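Side-chain contacts in phosphoribosylaminoimidazole carboxylase (Treponema denticola, PDB 5C5D), which catalyses the reversible carboxylation of 5-aminoimidazole ribonucleotide with carbon dioxide to give 4-carboxy-5-aminoimidazole ribonucleotide in purine biosynthesis: residues I6-S11 with E44-M49; K60-I65 with G74-F79; R68-S73 with T84-P89. The protein carries 1 engineered substitution. One frame throughout, in Å; residues are numbered along the deposited sequence. Where two conformers were deposited one is given.

Interaction 1. Residues I6-S11 with E44-M49; sequences IILMGS and EHVVSM
Met-49, whose sulfur meets Leu-8, stands just past the backbone bond from Ser-48 N to Glu-44 O, 2.9 Å long. The next bond of the same helix runs from Met-49 N to His-45 O. Between strand and helix themselves the contact is apolar. Leu-8 holds CG anti to its backbone N (chi1 174°), which sends the fork of the side chain out from the strand toward the helix. Each prong takes a different partner. CD1 lies 3.9 Å from Met-49 SD. CD2 lies 4.2 Å from Val-46 CG1, a looser touch. Val-46 and Met-49 are three residues apart, close to one helical turn, so both face the strand. Both side chains cross that of Leu-8 at a slant. The Met-49 chain is extended as far as the sulfur and then bends (chi3 -62°). The bend carries its methyl CE toward the imidazole of the same helix, 3.5 Å from His-45 NE2. That ring nitrogen is hydrogen-bonded to Ile-36 O, which ties the helix to the end of strand 31-36. All three touching residues are buried. Leu-8 also rests on Val-76 of helix 72-79, and Met-49 on Arg-35 of strand 31-36. A second subunit packs against His-45 and Met-49 through its Asp-154. Further along the first segment, Ser-11 binds substrate in the loop after the strand. Helix 43-54 links strands 31-36 and 60-65, which flank strand 4-9, so it passes over that strand as in the flavodoxin-like, three-layer alpha/beta fold of the PurE family, strand order 2-1-3-4-5.

Interaction 2. Residues K60-I65 with G74-F79; sequences KLYITI and GFVDGF
Val-76 of helix 72-79 meets two residues of strand 60-65, Thr-64 and Tyr-62. Its CB is 3.9 Å from Thr-64 CG2. Past CB the side chain forks. The CG2 branch comes closer to the same methyl, with Val-76 CG2 and Thr-64 CG2 3.8 Å apart. The CG1 branch is anti to the backbone N (chi1 172°), and this brings it within reach of both strand residues. Val-76 CG1 is 4.0 Å from Thr-64 CG2 and 4.1 Å from Tyr-62 CB. Toward the tyrosine ring it approaches obliquely. Thr-64 and Val-76 thus reach toward each other, tip to tip, where the two backbones are nearest, with 7.8 Å between their CA atoms.

This is the first half of a beta-alpha-beta unit. Strand 60-65 leads into helix 72-79, and the chain then returns through strand 84-86, the neighbour of 60-65 in the parallel sheet. Val-76 points from the helix down onto the sheet and also touches Leu-8 of strand 4-9.

Thr-64 divides its side chain by chemistry. With chi1 at 49°, the hydroxyl lies between backbone N and carbonyl carbon, and the methyl is left to face the valine. The buried OG1 is gripped twice, by hydrogen bonds to Ser-73 OG, on the same helix as Val-76, and to Ile-85 O of strand 84-86. The ring of Tyr-62 runs under helix 43-54, against Leu-50 and Tyr-53, and its OH is hydrogen-bonded to Glu-54 OE2.

Interaction 3. Residues R68-S73 with T84-P89; sequences RSNALS and TIACPP. With EDO (1,2-ethanediol), chain I.
Thr-84 is joined to Ser-73 through one water. The water donates to Thr-84 OG1 at 2.7 Å and to Ser-73 O at 2.8 Å. Ile-85 points the other way, onto helix 117-129. Ala-86 makes the direct contact: its CB is 3.4 Å from Ser-73 OG and 3.8 Å from Ser-73 CB. The amide of Asn-70 lies near the same methyl. Asn-70 caps helix 72-79, because its OD1 accepts from Ser-73 N at 3.0 Å in a nearly straight bond (168°). Its ND2 donates back to Ser-73 OG at 2.8 Å, with the oxygen lying in the amide plane. These two bonds, with a further one from ND2 to Ser-102 OG, hold the amide's rotation. Pro-88 packs on Leu-113 of strand 112-113. Pro-89 O accepts from O1 of a 1,2-ethanediol at 3.2 Å, probably left from crystallisation. Next to Asn-70, Ser-69 binds substrate, and its OG is also hydrogen-bonded to Ser-101 O of a neighbouring subunit. Ser-73 OG has a second partner, Thr-64 OG1. The methyl of Ala-86 thus lies against a buried hydroxyl whose polar needs are met elsewhere, while a water carries the polar link to the strand.

Interactions 2 and 3 share helix 72-79 and are the two halves of one beta-alpha-beta unit, with centres about 9 Å apart. Thr-64 OG1 and Ser-73 OG, a probable hydrogen bond of 2.6 Å, join them, as do Asp-77 OD1 and Thr-84 OG1 at 2.6 Å. Interaction 1 lies beside interaction 2, centres also about 9 Å apart, on the neighbouring strand. There Ile-6 O and Ile-63 N are 2.8 Å apart, and Val-46 CG1 packs on Phe-75 CE2 at 3.6 Å. Interactions 1 and 3 meet through Leu-72. Loops following the strands hold substrate-binding Ser-11 and Ser-69. The engineered Asp-38, at another binding position, has its side chain about 6 Å from that of Val-46.

Interaction 1. Residues I6-S11 with E44-M49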
loop_
_atom_site.group_PDB
_atom_site.type_symbol
_atom_site.label_atom_id
_atom_site.label_comp_id
_atom_site.label_asym_id
_atom_site.label_seq_id
_atom_site.Cartn_x
_atom_site.Cartn_y
_atom_site.Cartn_z
ATOM N N ILE D 6 6.817 -31.121 -13.025
ATOM C CA ILE D 6 6.728 -30.410 -14.272
ATOM C C ILE D 6 6.791 -28.938 -13.926
ATOM O O ILE D 6 5.921 -28.427 -13.237
ATOM C CB ILE D 6 5.422 -30.710 -15.030
ATOM C CG1 ILE D 6 5.316 -32.206 -15.369
ATOM C CG2 ILE D 6 5.348 -29.837 -16.269
ATOM C CD1 ILE D 6 4.705 -33.087 -14.270
ATOM N N ILE D 7 7.822 -28.274 -14.433
ATOM C CA ILE D 7 7.987 -26.837 -14.237
ATOM C C ILE D 7 7.490 -26.159 -15.478
ATOM O O ILE D 7 8.109 -26.287 -16.537
ATOM C CB ILE D 7 9.450 -26.466 -13.983
ATOM C CG1 ILE D 7 9.981 -27.260 -12.796
ATOM C CG2 ILE D 7 9.576 -24.956 -13.727
ATOM C CD1 ILE D 7 11.486 -27.113 -12.590
ATOM N N LEU D 8 6.352 -25.477 -15.381
ATOM C CA LEU D 8 5.719 -24.854 -16.544
ATOM C C LEU D 8 5.684 -23.348 -16.393
ATOM O O LEU D 8 5.134 -22.825 -15.410
ATOM C CB LEU D 8 4.296 -25.396 -16.733
ATOM C CG LEU D 8 3.493 -24.697 -17.826
ATOM C CD1 LEU D 8 4.137 -24.825 -19.200
ATOM C CD2 LEU D 8 2.077 -25.249 -17.837
ATOM N N MET D 9 6.283 -22.646 -17.352
ATOM C CA MET D 9 6.372 -21.199 -17.269
ATOM C C MET D 9 5.630 -20.543 -18.436
ATOM O O MET D 9 5.546 -21.111 -19.523
ATOM C CB MET D 9 7.843 -20.775 -17.272
ATOM C CG MET D 9 8.465 -20.890 -18.616
ATOM S SD MET D 9 10.273 -20.676 -18.537
ATOM C CE MET D 9 10.755 -22.333 -18.089
ATOM N N GLY D 10 5.112 -19.342 -18.202
ATOM C CA GLY D 10 4.293 -18.667 -19.187
ATOM C C GLY D 10 5.093 -18.082 -20.317
ATOM O O GLY D 10 4.561 -17.885 -21.401
ATOM N N SER D 11 6.364 -17.808 -20.057
ATOM C CA SER D 11 7.235 -17.183 -21.046
ATOM C C SER D 11 8.677 -17.636 -20.902
ATOM O O SER D 11 9.164 -17.847 -19.789
ATOM C CB SER D 11 7.178 -15.660 -20.900
ATOM O OG SER D 11 8.214 -15.038 -21.629
ATOM N N GLU D 44 -4.666 -24.103 -25.806
ATOM C CA GLU D 44 -4.757 -25.445 -26.372
ATOM C C GLU D 44 -3.433 -26.182 -26.269
ATOM O O GLU D 44 -3.404 -27.387 -26.012
ATOM C CB GLU D 44 -5.193 -25.395 -27.834
ATOM C CG GLU D 44 -6.643 -25.038 -28.044
ATOM C CD GLU D 44 -7.048 -25.107 -29.514
ATOM O OE1 GLU D 44 -6.312 -24.560 -30.366
ATOM O OE2 GLU D 44 -8.096 -25.719 -29.816
ATOM N N HIS D 45 -2.341 -25.447 -26.475
ATOM C CA HIS D 45 -1.006 -26.007 -26.348
ATOM C C HIS D 45 -0.760 -26.454 -24.893
ATOM O O HIS D 45 -0.225 -27.542 -24.653
ATOM C CB HIS D 45 0.020 -24.968 -26.815
ATOM C CG HIS D 45 1.402 -25.148 -26.265
ATOM N ND1 HIS D 45 2.284 -26.089 -26.758
ATOM C CD2 HIS D 45 2.085 -24.450 -25.327
ATOM C CE1 HIS D 45 3.437 -25.984 -26.119
ATOM N NE2 HIS D 45 3.344 -24.997 -25.246
ATOM N N VAL D 46 -1.186 -25.632 -23.940
ATOM C CA VAL D 46 -1.003 -25.947 -22.519
ATOM C C VAL D 46 -1.852 -27.176 -22.182
ATOM O O VAL D 46 -1.367 -28.105 -21.553
ATOM C CB VAL D 46 -1.361 -24.768 -21.606
ATOM C CG1 VAL D 46 -1.409 -25.196 -20.167
ATOM C CG2 VAL D 46 -0.317 -23.654 -21.712
ATOM N N VAL D 47 -3.104 -27.198 -22.620
ATOM C CA VAL D 47 -3.975 -28.357 -22.369
ATOM C C VAL D 47 -3.379 -29.633 -22.945
ATOM O O VAL D 47 -3.371 -30.676 -22.299
ATOM C CB VAL D 47 -5.380 -28.127 -22.943
ATOM C CG1 VAL D 47 -6.199 -29.440 -22.981
ATOM C CG2 VAL D 47 -6.093 -27.104 -22.114
ATOM N N SER D 48 -2.889 -29.567 -24.176
ATOM C CA SER D 48 -2.325 -30.739 -24.819
ATOM C C SER D 48 -1.152 -31.288 -24.012
ATOM O O SER D 48 -1.039 -32.502 -23.802
ATOM C CB SER D 48 -1.901 -30.401 -26.247
ATOM O OG SER D 48 -3.051 -30.318 -27.056
ATOM N N MET D 49 -0.300 -30.387 -23.542
ATOM C CA MET D 49 0.850 -30.741 -22.724
ATOM C C MET D 49 0.426 -31.361 -21.407
ATOM O O MET D 49 0.972 -32.389 -20.994
ATOM C CB MET D 49 1.681 -29.497 -22.447
ATOM C CG MET D 49 2.924 -29.743 -21.687
ATOM S SD MET D 49 3.503 -28.133 -21.139
ATOM C CE MET D 49 3.784 -27.383 -22.739
#

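Interaction 2. Residues K60-I65 with G74-F79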
loop_
_atom_site.group_PDB
_atom_site.type_symbol
_atom_site.label_atom_id
_atom_site.label_comp_id
_atom_site.label_asym_id
_atom_site.label_seq_id
_atom_site.Cartn_x
_atom_site.Cartn_y
_atom_site.Cartn_z
ATOM N N LYS D 60 3.183 -36.898 -9.408
ATOM C CA LYS D 60 3.668 -35.683 -10.040
ATOM C C LYS D 60 3.167 -34.444 -9.371
ATOM O O LYS D 60 2.108 -34.433 -8.752
ATOM C CB LYS D 60 3.298 -35.668 -11.517
ATOM C CG LYS D 60 1.868 -35.712 -11.860
ATOM C CD LYS D 60 1.758 -36.286 -13.303
ATOM C CE LYS D 60 0.549 -37.112 -13.480
ATOM N NZ LYS D 60 0.542 -38.287 -12.634
ATOM N N LEU D 61 3.970 -33.398 -9.517
ATOM C CA LEU D 61 3.605 -32.051 -9.120
ATOM C C LEU D 61 3.865 -31.121 -10.297
ATOM O O LEU D 61 4.755 -31.380 -11.091
ATOM C CB LEU D 61 4.394 -31.583 -7.901
ATOM C CG LEU D 61 4.066 -32.289 -6.598
ATOM C CD1 LEU D 61 5.056 -31.847 -5.556
ATOM C CD2 LEU D 61 2.640 -32.018 -6.126
ATOM N N TYR D 62 3.078 -30.056 -10.390
ATOM C CA TYR D 62 3.343 -28.988 -11.336
ATOM C C TYR D 62 3.749 -27.758 -10.566
ATOM O O TYR D 62 3.083 -27.414 -9.594
ATOM C CB TYR D 62 2.098 -28.713 -12.183
ATOM C CG TYR D 62 1.649 -29.914 -12.985
ATOM C CD1 TYR D 62 0.897 -30.919 -12.397
ATOM C CD2 TYR D 62 1.954 -30.034 -14.332
ATOM C CE1 TYR D 62 0.491 -32.025 -13.129
ATOM C CE2 TYR D 62 1.542 -31.103 -15.068
ATOM C CZ TYR D 62 0.800 -32.107 -14.469
ATOM O OH TYR D 62 0.384 -33.221 -15.176
ATOM N N ILE D 63 4.830 -27.115 -10.989
ATOM C CA ILE D 63 5.225 -25.816 -10.433
ATOM C C ILE D 63 5.031 -24.814 -11.561
ATOM O O ILE D 63 5.667 -24.925 -12.615
ATOM C CB ILE D 63 6.660 -25.811 -9.905
ATOM C CG1 ILE D 63 6.825 -26.828 -8.782
ATOM C CG2 ILE D 63 7.049 -24.412 -9.419
ATOM C CD1 ILE D 63 8.292 -26.944 -8.276
ATOM N N THR D 64 4.160 -23.834 -11.338
ATOM C CA THR D 64 3.749 -22.905 -12.378
ATOM C C THR D 64 4.288 -21.508 -12.141
ATOM O O THR D 64 4.186 -20.952 -11.060
ATOM C CB THR D 64 2.228 -22.882 -12.478
ATOM O OG1 THR D 64 1.697 -22.709 -11.145
ATOM C CG2 THR D 64 1.741 -24.192 -13.109
ATOM N N ILE D 65 4.928 -20.997 -13.178
ATOM C CA ILE D 65 5.642 -19.717 -13.138
ATOM C C ILE D 65 5.083 -18.720 -14.134
ATOM O O ILE D 65 5.209 -18.925 -15.316
ATOM C CB ILE D 65 7.112 -19.913 -13.490
ATOM C CG1 ILE D 65 7.762 -20.911 -12.523
ATOM C CG2 ILE D 65 7.883 -18.610 -13.420
ATOM C CD1 ILE D 65 9.099 -21.431 -13.075
ATOM N N GLY D 74 -3.708 -20.915 -11.707
ATOM C CA GLY D 74 -5.081 -21.364 -11.563
ATOM C C GLY D 74 -5.566 -22.222 -12.716
ATOM O O GLY D 74 -6.349 -23.143 -12.508
ATOM N N PHE D 75 -5.139 -21.905 -13.931
ATOM C CA PHE D 75 -5.532 -22.665 -15.112
ATOM C C PHE D 75 -5.063 -24.092 -15.015
ATOM O O PHE D 75 -5.824 -25.031 -15.205
ATOM C CB PHE D 75 -4.949 -21.994 -16.334
ATOM C CG PHE D 75 -5.315 -22.652 -17.621
ATOM C CD1 PHE D 75 -6.550 -22.426 -18.193
ATOM C CD2 PHE D 75 -4.427 -23.489 -18.260
ATOM C CE1 PHE D 75 -6.895 -23.030 -19.391
ATOM C CE2 PHE D 75 -4.769 -24.099 -19.471
ATOM C CZ PHE D 75 -5.996 -23.862 -20.027
ATOM N N VAL D 76 -3.795 -24.247 -14.680
ATOM C CA VAL D 76 -3.217 -25.574 -14.542
ATOM C C VAL D 76 -3.841 -26.291 -13.347
ATOM O O VAL D 76 -4.213 -27.451 -13.436
ATOM C CB VAL D 76 -1.699 -25.496 -14.364
ATOM C CG1 VAL D 76 -1.098 -26.861 -14.014
ATOM C CG2 VAL D 76 -1.038 -24.926 -15.631
ATOM N N ASP D 77 -3.943 -25.598 -12.213
ATOM C CA ASP D 77 -4.550 -26.197 -11.033
ATOM C C ASP D 77 -5.994 -26.667 -11.263
ATOM O O ASP D 77 -6.423 -27.707 -10.735
ATOM C CB ASP D 77 -4.525 -25.216 -9.869
ATOM C CG ASP D 77 -4.784 -25.895 -8.581
ATOM O OD1 ASP D 77 -3.819 -26.444 -7.997
ATOM O OD2 ASP D 77 -5.965 -25.899 -8.179
ATOM N N GLY D 78 -6.754 -25.939 -12.076
ATOM C CA GLY D 78 -8.109 -26.360 -12.381
ATOM C C GLY D 78 -8.203 -27.555 -13.313
ATOM O O GLY D 78 -9.237 -28.209 -13.384
ATOM N N PHE D 79 -7.124 -27.829 -14.028
ATOM C CA PHE D 79 -7.101 -28.911 -15.007
ATOM C C PHE D 79 -6.588 -30.238 -14.429
ATOM O O PHE D 79 -7.188 -31.303 -14.664
ATOM C CB PHE D 79 -6.233 -28.507 -16.200
ATOM C CG PHE D 79 -6.328 -29.483 -17.341
ATOM C CD1 PHE D 79 -7.300 -29.327 -18.314
ATOM C CD2 PHE D 79 -5.501 -30.588 -17.392
ATOM C CE1 PHE D 79 -7.430 -30.247 -19.333
ATOM C CE2 PHE D 79 -5.626 -31.517 -18.417
ATOM C CZ PHE D 79 -6.594 -31.335 -19.383
#

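Interaction 3. Residues R68-S73 with T84-P89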
loop_
_atom_site.group_PDB
_atom_site.type_symbol
_atom_site.label_atom_id
_atom_site.label_comp_id
_atom_site.label_asym_id
_atom_site.label_seq_id
_atom_site.Cartn_x
_atom_site.Cartn_y
_atom_site.Cartn_z
ATOM N N ARG D 68 3.536 -10.884 -14.012
ATOM C CA ARG D 68 2.410 -9.981 -14.130
ATOM C C ARG D 68 1.215 -10.624 -13.501
ATOM O O ARG D 68 1.363 -11.246 -12.452
ATOM C CB ARG D 68 2.209 -9.596 -15.587
ATOM C CG ARG D 68 3.439 -8.901 -16.084
ATOM C CD ARG D 68 3.245 -8.303 -17.461
ATOM N NE ARG D 68 4.357 -7.414 -17.752
ATOM C CZ ARG D 68 4.416 -6.592 -18.789
ATOM N NH1 ARG D 68 3.419 -6.543 -19.660
ATOM N NH2 ARG D 68 5.483 -5.820 -18.950
ATOM N N SER D 69 0.032 -10.469 -14.074
ATOM C CA SER D 69 -1.135 -11.136 -13.531
ATOM C C SER D 69 -1.066 -12.629 -13.835
ATOM O O SER D 69 -1.137 -13.053 -14.995
ATOM C CB SER D 69 -2.402 -10.524 -14.102
ATOM O OG SER D 69 -3.555 -11.162 -13.584
ATOM N N ASN D 70 -0.901 -13.418 -12.787
ATOM C CA ASN D 70 -0.720 -14.849 -12.940
ATOM C C ASN D 70 -2.036 -15.586 -13.130
ATOM O O ASN D 70 -2.755 -15.847 -12.157
ATOM C CB ASN D 70 -0.001 -15.399 -11.729
ATOM C CG ASN D 70 0.152 -16.920 -11.760
ATOM O OD1 ASN D 70 -0.132 -17.587 -12.760
ATOM N ND2 ASN D 70 0.629 -17.465 -10.653
ATOM N N ALA D 71 -2.346 -15.909 -14.377
ATOM C CA ALA D 71 -3.501 -16.746 -14.699
ATOM C C ALA D 71 -3.085 -18.200 -14.902
ATOM O O ALA D 71 -3.927 -19.091 -14.855
ATOM C CB ALA D 71 -4.191 -16.240 -15.942
ATOM N N LEU D 72 -1.802 -18.459 -15.110
ATOM C CA LEU D 72 -1.348 -19.837 -15.402
ATOM C C LEU D 72 -1.551 -20.785 -14.236
ATOM O O LEU D 72 -1.988 -21.916 -14.429
ATOM C CB LEU D 72 0.124 -19.826 -15.785
ATOM C CG LEU D 72 0.729 -21.161 -16.207
ATOM C CD1 LEU D 72 0.114 -21.695 -17.473
ATOM C CD2 LEU D 72 2.224 -20.982 -16.405
ATOM N N SER D 73 -1.241 -20.341 -13.025
ATOM C CA SER D 73 -1.270 -21.264 -11.907
ATOM C C SER D 73 -2.705 -21.789 -11.686
ATOM O O SER D 73 -2.900 -22.990 -11.521
ATOM C CB SER D 73 -0.707 -20.633 -10.636
ATOM O OG SER D 73 0.671 -20.298 -10.819
ATOM N N THR D 84 -0.625 -28.631 -7.121
ATOM C CA THR D 84 0.286 -27.764 -7.844
ATOM C C THR D 84 0.838 -26.707 -6.920
ATOM O O THR D 84 0.300 -26.455 -5.850
ATOM C CB THR D 84 -0.391 -27.067 -9.042
ATOM O OG1 THR D 84 -1.276 -26.029 -8.598
ATOM C CG2 THR D 84 -1.200 -28.059 -9.878
ATOM N N ILE D 85 1.927 -26.109 -7.367
ATOM C CA ILE D 85 2.657 -25.058 -6.628
ATOM C C ILE D 85 2.828 -23.846 -7.548
ATOM O O ILE D 85 3.297 -23.988 -8.666
ATOM C CB ILE D 85 4.035 -25.579 -6.190
ATOM C CG1 ILE D 85 3.902 -26.764 -5.239
ATOM C CG2 ILE D 85 4.902 -24.456 -5.560
ATOM C CD1 ILE D 85 5.200 -27.506 -5.016
ATOM N N ALA D 86 2.430 -22.663 -7.081
ATOM C CA ALA D 86 2.705 -21.406 -7.788
ATOM C C ALA D 86 3.980 -20.798 -7.257
ATOM O O ALA D 86 4.099 -20.609 -6.065
ATOM C CB ALA D 86 1.570 -20.427 -7.593
ATOM N N CYS D 87 4.898 -20.453 -8.143
ATOM C CA CYS D 87 6.120 -19.779 -7.739
ATOM C C CYS D 87 6.383 -18.692 -8.770
ATOM O O CYS D 87 7.150 -18.891 -9.721
ATOM C CB CYS D 87 7.267 -20.762 -7.642
ATOM S SG CYS D 87 8.782 -19.988 -7.000
ATOM N N PRO D 88 5.728 -17.527 -8.593
ATOM C CA PRO D 88 5.851 -16.479 -9.591
ATOM C C PRO D 88 7.243 -15.841 -9.522
ATOM O O PRO D 88 7.878 -15.882 -8.458
ATOM C CB PRO D 88 4.753 -15.495 -9.206
ATOM C CG PRO D 88 4.591 -15.662 -7.737
ATOM C CD PRO D 88 4.795 -17.151 -7.511
ATOM N N PRO D 89 7.708 -15.272 -10.638
ATOM C CA PRO D 89 8.970 -14.558 -10.619
ATOM C C PRO D 89 8.824 -13.302 -9.792
ATOM O O PRO D 89 7.721 -12.792 -9.630
ATOM C CB PRO D 89 9.226 -14.232 -12.090
ATOM C CG PRO D 89 7.866 -14.160 -12.718
ATOM C CD PRO D 89 6.988 -15.105 -11.913
HETATM C C1 EDO I . 5.276 -10.876 -7.343
HETATM O O1 EDO I . 5.785 -12.192 -7.187
HETATM C C2 EDO I . 5.888 -10.056 -6.234
HETATM O O2 EDO I . 7.301 -10.316 -6.165
HETATM O O HOH W 1 -0.584 -24.200 -10.517
#